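Local coordinates for short chain alcohol dehydrogenase-related dehydrogenase (Sinorhizobium meliloti, PDB 3TPC), which probably acts as an oxidoreductase of the short-chain dehydrogenase/reductase family, its exact substrate and reaction being unknown, at residues H81-L85 against A127-M131. Residues are numbered along the deposited sequence; the frame is centred on the assembly and turned at random.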
loop_
_atom_site.group_PDB
_atom_site.type_symbol
_atom_site.label_atom_id
_atom_site.label_comp_id
_atom_site.label_asym_id
_atom_site.label_seq_id
_atom_site.Cartn_x
_atom_site.Cartn_y
_atom_site.Cartn_z
ATOM N N HIS D 81 25.070 -27.710 -0.395
ATOM C CA HIS D 81 24.461 -26.498 -0.927
ATOM C C HIS D 81 23.412 -26.021 0.052
ATOM O O HIS D 81 23.151 -26.670 1.047
ATOM C CB HIS D 81 23.738 -26.765 -2.251
ATOM C CG HIS D 81 24.619 -27.278 -3.339
ATOM N ND1 HIS D 81 24.455 -28.536 -3.896
ATOM C CD2 HIS D 81 25.672 -26.709 -3.980
ATOM C CE1 HIS D 81 25.368 -28.712 -4.839
ATOM N NE2 HIS D 81 26.124 -27.624 -4.905
ATOM N N VAL D 82 22.837 -24.868 -0.244
ATOM C CA VAL D 82 21.622 -24.399 0.373
ATOM C C VAL D 82 20.882 -23.798 -0.790
ATOM O O VAL D 82 21.458 -22.967 -1.525
ATOM C CB VAL D 82 21.919 -23.304 1.419
ATOM C CG1 VAL D 82 20.628 -22.607 1.884
ATOM C CG2 VAL D 82 22.705 -23.896 2.621
ATOM N N HIS D 83 19.629 -24.195 -0.966
ATOM C CA HIS D 83 18.777 -23.603 -2.038
ATOM C C HIS D 83 17.619 -22.738 -1.554
ATOM O O HIS D 83 16.969 -22.044 -2.366
ATOM C CB HIS D 83 18.218 -24.696 -2.938
ATOM C CG HIS D 83 19.284 -25.499 -3.597
ATOM N ND1 HIS D 83 19.634 -26.764 -3.170
ATOM C CD2 HIS D 83 20.123 -25.195 -4.622
ATOM C CE1 HIS D 83 20.630 -27.210 -3.921
ATOM N NE2 HIS D 83 20.956 -26.273 -4.799
ATOM N N GLY D 84 17.332 -22.824 -0.249
ATOM C CA GLY D 84 16.067 -22.370 0.291
ATOM C C GLY D 84 16.198 -21.960 1.740
ATOM O O GLY D 84 16.776 -22.702 2.555
ATOM N N LEU D 85 15.693 -20.758 2.051
ATOM C CA LEU D 85 15.535 -20.312 3.406
ATOM C C LEU D 85 14.072 -19.941 3.547
ATOM O O LEU D 85 13.565 -19.173 2.705
ATOM C CB LEU D 85 16.461 -19.141 3.734
ATOM C CG LEU D 85 16.249 -18.551 5.142
ATOM C CD1 LEU D 85 16.647 -19.511 6.291
ATOM C CD2 LEU D 85 16.901 -17.205 5.348
ATOM N N ALA D 127 22.515 -17.112 4.843
ATOM C CA ALA D 127 22.053 -18.018 3.794
ATOM C C ALA D 127 22.370 -17.506 2.403
ATOM O O ALA D 127 22.709 -18.262 1.507
ATOM C CB ALA D 127 20.578 -18.231 3.918
ATOM N N ALA D 128 22.187 -16.218 2.197
ATOM C CA ALA D 128 22.278 -15.714 0.888
ATOM C C ALA D 128 23.719 -15.829 0.421
ATOM O O ALA D 128 23.949 -16.119 -0.762
ATOM C CB ALA D 128 21.819 -14.288 0.851
ATOM N N GLU D 129 24.664 -15.576 1.330
ATOM C CA GLU D 129 26.083 -15.748 1.060
ATOM C C GLU D 129 26.353 -17.144 0.463
ATOM O O GLU D 129 26.903 -17.242 -0.619
ATOM C CB GLU D 129 26.910 -15.553 2.330
ATOM C CG GLU D 129 28.369 -16.053 2.185
ATOM C CD GLU D 129 29.303 -15.481 3.244
ATOM O OE1 GLU D 129 28.992 -15.607 4.452
ATOM O OE2 GLU D 129 30.324 -14.853 2.877
ATOM N N VAL D 130 25.922 -18.206 1.166
ATOM C CA VAL D 130 26.005 -19.563 0.658
ATOM C C VAL D 130 25.275 -19.788 -0.682
ATOM O O VAL D 130 25.874 -20.362 -1.616
ATOM C CB VAL D 130 25.509 -20.536 1.674
ATOM C CG1 VAL D 130 25.315 -21.887 1.045
ATOM C CG2 VAL D 130 26.488 -20.636 2.796
HETATM N N MSE D 131 24.004 -19.354 -0.801
HETATM C CA MSE D 131 23.227 -19.625 -2.002
HETATM C C MSE D 131 23.996 -19.095 -3.188
HETATM O O MSE D 131 24.052 -19.732 -4.231
HETATM C CB MSE D 131 21.831 -18.973 -1.928
HETATM C CG MSE D 131 20.947 -19.502 -0.762
HETATM SE SE MSE D 131 19.442 -18.316 -0.549
HETATM C CE MSE D 131 18.286 -19.598 0.156
#
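Met131, present as selenomethionine, and Val82 bury the most surface where 127-131, near the C-terminal end of helix 106-132, packs on 81-85, which runs from a loop into the first residues of strand 84-87. CG of Met131 is anti to its own carbonyl carbon (chi1 -62°) and the chain beyond is extended, which carries the terminal methyl across to the main chain of the strand. There CE is 3.4 Å from both Gly84 N and Leu85 N, and it also lies 4.0 Å from Leu85 CB, so the methyl sits over the backbone of Gly84, from the carbonyl carbon of His83 to the amide nitrogen of Leu85. These are van der Waals contacts; the backbone polar groups of Gly84 and Leu85 bond instead to neighbouring strands, Gly84 with Ile11 and Leu85 with Val144 and Val146.

Nearer the base of the Met131 side chain, CG passes 3.6 Å from Val82 O and 4.1 Å from Val82 CG1. Val130 CG1 lies against both CG2 and CB of Val82, 3.7 Å from each, and the two valines cross at about a right angle. Val82 thus divides its branches between consecutive helix residues. One turn back along the helix, Ala127 CB faces Leu85 CD2 at 4.1 Å, extending the apolar surface to the second strand residue.

Beyond the two segments, Leu72 of helix 65-79 packs on Ala127 and Val130, and Ile11 of the adjoining strand 9-12 touches Val82 and Leu85. The contact is therefore apolar packing of helix 106-132 against the start of a central strand of the parallel sheet; the helix connects strand 84-87 to its parallel neighbour 143-148, a beta-alpha-beta crossover of the Rossmann fold of short-chain dehydrogenases/reductases.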